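Local structure of berberine bridge enzyme-like 28 (Arabidopsis thaliana, 5D79) at residues K86-Q98 / A205-R217. The protein is a secreted, FAD-dependent oxidoreductase of the berberine bridge enzyme-like group that takes part in the plant's adaptation to salt stress. Residues are numbered along the deposited sequence; the frame is centred on the assembly and turned at random.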
# COMPACT_ATOMS: atom_id res chain seq x y z
N LYS A 86 12.08 17.14 -14.07
CA LYS A 86 13.45 16.88 -13.66
C LYS A 86 13.55 17.11 -12.17
O LYS A 86 12.69 17.78 -11.59
CB LYS A 86 14.44 17.78 -14.43
CG LYS A 86 14.10 19.25 -14.39
CD LYS A 86 14.89 20.04 -15.42
CE LYS A 86 14.48 21.51 -15.45
NZ LYS A 86 13.08 21.74 -15.93
N ALA A 87 14.57 16.54 -11.54
CA ALA A 87 14.73 16.66 -10.09
C ALA A 87 14.73 18.11 -9.63
O ALA A 87 14.12 18.43 -8.61
CB ALA A 87 16.00 15.97 -9.65
N SER A 88 15.39 18.97 -10.40
CA SER A 88 15.56 20.37 -10.02
C SER A 88 14.23 21.07 -9.78
O SER A 88 14.14 21.98 -8.95
CB SER A 88 16.35 21.12 -11.10
OG SER A 88 15.54 21.40 -12.24
N ASP A 89 13.20 20.65 -10.52
CA ASP A 89 11.85 21.19 -10.35
C ASP A 89 11.31 20.95 -8.95
O ASP A 89 10.71 21.85 -8.36
CB ASP A 89 10.89 20.57 -11.36
CG ASP A 89 11.24 20.90 -12.78
OD1 ASP A 89 12.31 21.52 -12.99
OD2 ASP A 89 10.45 20.54 -13.68
N VAL A 90 11.51 19.73 -8.46
CA VAL A 90 11.04 19.34 -7.13
C VAL A 90 11.69 20.22 -6.09
O VAL A 90 11.01 20.74 -5.20
CB VAL A 90 11.36 17.87 -6.81
CG1 VAL A 90 11.02 17.57 -5.36
CG2 VAL A 90 10.59 16.95 -7.74
N GLN A 91 13.00 20.38 -6.22
CA GLN A 91 13.79 21.23 -5.33
C GLN A 91 13.19 22.62 -5.24
O GLN A 91 13.01 23.16 -4.15
CB GLN A 91 15.23 21.32 -5.83
CG GLN A 91 15.91 19.98 -5.98
CD GLN A 91 17.35 20.14 -6.40
OE1 GLN A 91 17.68 20.04 -7.58
NE2 GLN A 91 18.23 20.39 -5.42
N THR A 92 12.89 23.19 -6.40
CA THR A 92 12.38 24.54 -6.48
C THR A 92 11.04 24.64 -5.78
O THR A 92 10.74 25.65 -5.14
CB THR A 92 12.27 25.00 -7.94
OG1 THR A 92 13.57 24.95 -8.54
CG2 THR A 92 11.73 26.41 -8.02
N VAL A 93 10.23 23.60 -5.90
CA VAL A 93 8.93 23.60 -5.24
C VAL A 93 9.09 23.60 -3.73
O VAL A 93 8.46 24.38 -3.03
CB VAL A 93 8.08 22.40 -5.66
CG1 VAL A 93 6.82 22.36 -4.85
CG2 VAL A 93 7.75 22.48 -7.15
N ILE A 94 9.96 22.72 -3.23
CA ILE A 94 10.27 22.64 -1.80
C ILE A 94 10.83 23.96 -1.27
O ILE A 94 10.38 24.46 -0.24
CB ILE A 94 11.29 21.50 -1.50
CG1 ILE A 94 10.74 20.13 -1.94
CG2 ILE A 94 11.66 21.48 -0.03
CD1 ILE A 94 9.25 19.94 -1.69
N ARG A 95 11.80 24.53 -1.98
CA ARG A 95 12.40 25.80 -1.57
C ARG A 95 11.42 26.98 -1.61
O ARG A 95 11.33 27.74 -0.64
CB ARG A 95 13.62 26.11 -2.43
CG ARG A 95 14.72 25.08 -2.25
CD ARG A 95 16.09 25.62 -2.64
NE ARG A 95 17.07 24.56 -2.79
CZ ARG A 95 17.44 24.04 -3.96
NH1 ARG A 95 16.91 24.50 -5.09
NH2 ARG A 95 18.35 23.07 -4.01
N CYS A 96 10.69 27.13 -2.71
CA CYS A 96 9.72 28.22 -2.83
C CYS A 96 8.55 28.11 -1.87
O CYS A 96 8.07 29.12 -1.36
CB CYS A 96 9.16 28.29 -4.26
SG CYS A 96 10.32 28.88 -5.50
N ALA A 97 8.07 26.88 -1.65
CA ALA A 97 6.95 26.64 -0.74
C ALA A 97 7.28 27.18 0.65
O ALA A 97 6.54 27.98 1.23
CB ALA A 97 6.61 25.15 -0.67
N GLN A 98 8.41 26.72 1.16
CA GLN A 98 8.88 27.13 2.47
C GLN A 98 9.10 28.64 2.56
O GLN A 98 8.86 29.24 3.60
CB GLN A 98 10.16 26.38 2.82
CG GLN A 98 9.96 24.88 2.80
CD GLN A 98 11.12 24.13 3.41
OE1 GLN A 98 11.36 24.21 4.62
NE2 GLN A 98 11.84 23.39 2.58
N ALA A 205 18.51 5.17 -2.45
CA ALA A 205 17.36 5.98 -2.80
C ALA A 205 17.78 7.41 -2.96
O ALA A 205 18.81 7.81 -2.45
CB ALA A 205 16.28 5.87 -1.73
N LEU A 206 16.98 8.19 -3.67
CA LEU A 206 17.19 9.62 -3.77
C LEU A 206 16.03 10.32 -3.10
O LEU A 206 14.88 10.00 -3.39
CB LEU A 206 17.32 10.08 -5.22
CG LEU A 206 18.42 9.48 -6.09
CD1 LEU A 206 18.23 9.92 -7.53
CD2 LEU A 206 19.78 9.90 -5.58
N VAL A 207 16.31 11.26 -2.21
CA VAL A 207 15.25 12.03 -1.57
C VAL A 207 15.59 13.54 -1.56
O VAL A 207 16.75 13.93 -1.39
CB VAL A 207 14.97 11.49 -0.13
CG1 VAL A 207 16.20 11.63 0.75
CG2 VAL A 207 13.77 12.19 0.51
N VAL A 208 14.59 14.39 -1.78
CA VAL A 208 14.76 15.82 -1.56
C VAL A 208 14.27 16.16 -0.15
O VAL A 208 13.11 15.90 0.19
CB VAL A 208 14.01 16.67 -2.60
CG1 VAL A 208 13.98 18.15 -2.19
CG2 VAL A 208 14.63 16.48 -3.98
N ASP A 209 15.16 16.73 0.67
CA ASP A 209 14.81 17.07 2.05
C ASP A 209 14.31 18.51 2.15
O ASP A 209 14.21 19.22 1.14
CB ASP A 209 15.99 16.82 3.00
CG ASP A 209 17.16 17.75 2.77
OD1 ASP A 209 17.27 18.31 1.67
OD2 ASP A 209 17.98 17.92 3.69
N ALA A 210 13.99 18.94 3.37
CA ALA A 210 13.39 20.26 3.59
C ALA A 210 14.29 21.40 3.11
O ALA A 210 13.83 22.52 2.93
CB ALA A 210 13.04 20.43 5.07
N SER A 211 15.57 21.10 2.89
CA SER A 211 16.48 22.09 2.33
C SER A 211 16.27 22.29 0.82
O SER A 211 16.36 23.41 0.31
CB SER A 211 17.94 21.68 2.59
OG SER A 211 18.09 21.18 3.90
N GLY A 212 15.99 21.20 0.11
CA GLY A 212 15.96 21.22 -1.34
C GLY A 212 17.17 20.47 -1.85
O GLY A 212 17.47 20.45 -3.04
N ARG A 213 17.87 19.86 -0.91
CA ARG A 213 19.04 19.05 -1.17
C ARG A 213 18.65 17.63 -1.63
O ARG A 213 17.85 16.95 -0.96
CB ARG A 213 19.92 19.00 0.08
CG ARG A 213 21.30 18.39 -0.07
CD ARG A 213 22.04 18.42 1.28
NE ARG A 213 23.27 17.63 1.27
CZ ARG A 213 23.96 17.30 2.36
NH1 ARG A 213 23.55 17.68 3.56
NH2 ARG A 213 25.07 16.57 2.25
N ILE A 214 19.19 17.20 -2.76
CA ILE A 214 18.98 15.85 -3.24
C ILE A 214 19.97 14.89 -2.60
O ILE A 214 21.18 15.01 -2.82
CB ILE A 214 19.12 15.77 -4.75
CG1 ILE A 214 18.12 16.71 -5.40
CG2 ILE A 214 18.93 14.33 -5.21
CD1 ILE A 214 18.50 17.04 -6.81
N LEU A 215 19.46 13.93 -1.84
CA LEU A 215 20.32 13.07 -1.04
C LEU A 215 20.20 11.59 -1.43
O LEU A 215 19.09 11.06 -1.51
CB LEU A 215 19.97 13.24 0.44
CG LEU A 215 20.10 14.66 1.01
CD1 LEU A 215 19.18 14.86 2.19
CD2 LEU A 215 21.54 14.93 1.41
N ASP A 216 21.33 10.94 -1.68
CA ASP A 216 21.31 9.50 -1.87
C ASP A 216 21.57 8.83 -0.51
O ASP A 216 21.75 9.52 0.50
CB ASP A 216 22.31 9.05 -2.96
CG ASP A 216 23.76 9.28 -2.58
OD1 ASP A 216 24.03 9.98 -1.59
OD2 ASP A 216 24.65 8.77 -3.31
N ARG A 217 21.55 7.50 -0.47
CA ARG A 217 21.63 6.78 0.80
C ARG A 217 22.88 7.21 1.58
O ARG A 217 22.83 7.42 2.80
CB ARG A 217 21.64 5.27 0.56
CG ARG A 217 21.91 4.48 1.81
CD ARG A 217 21.96 2.99 1.58
NE ARG A 217 21.95 2.31 2.86
CZ ARG A 217 21.81 1.00 3.01
NH1 ARG A 217 21.67 0.22 1.96
NH2 ARG A 217 21.81 0.48 4.23
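Within the PCMH-type FAD-binding domain, helix 87-100 packs against the beta hairpin of strands 202-208 and 214-215, meeting its type I turn, D209 to G212, through Q91, I94 and R95. Q91 NE2 donates a hydrogen bond to G212 O, nearly straight at 175° but very short at 2.5 Å, so its exact length is to be taken with caution. Q91 has its CG anti to the carbonyl carbon (chi1 -56°) and the chain extended beyond, which carries the amide across I214 at about a right angle; I214 CD1 lies 3.3 Å from Q91 CD. R95 adds a weak bond, NE to S211 O at 3.4 Å, and its CG rests on the same carbonyl oxygen. I94 CG2 packs 3.6 Å from D209 O. On the apolar side V208 slides past both V90 and I94: its CG2 meets V90 CG1 at 4.0 Å and its CG1 meets I94 CG1 at 3.8 Å. L240 of strand 238-248 also touches V90 and V208. With Q91 cut back to an alanine, G212 O would probably lose its straight donor and I214 CD1 much of its cover from the helix. Side-chain N-H groups of Q91 and, weakly, R95 hold the turn by its carbonyl oxygens, while the V90, I94 and V208 contacts seat the helix on the sheet.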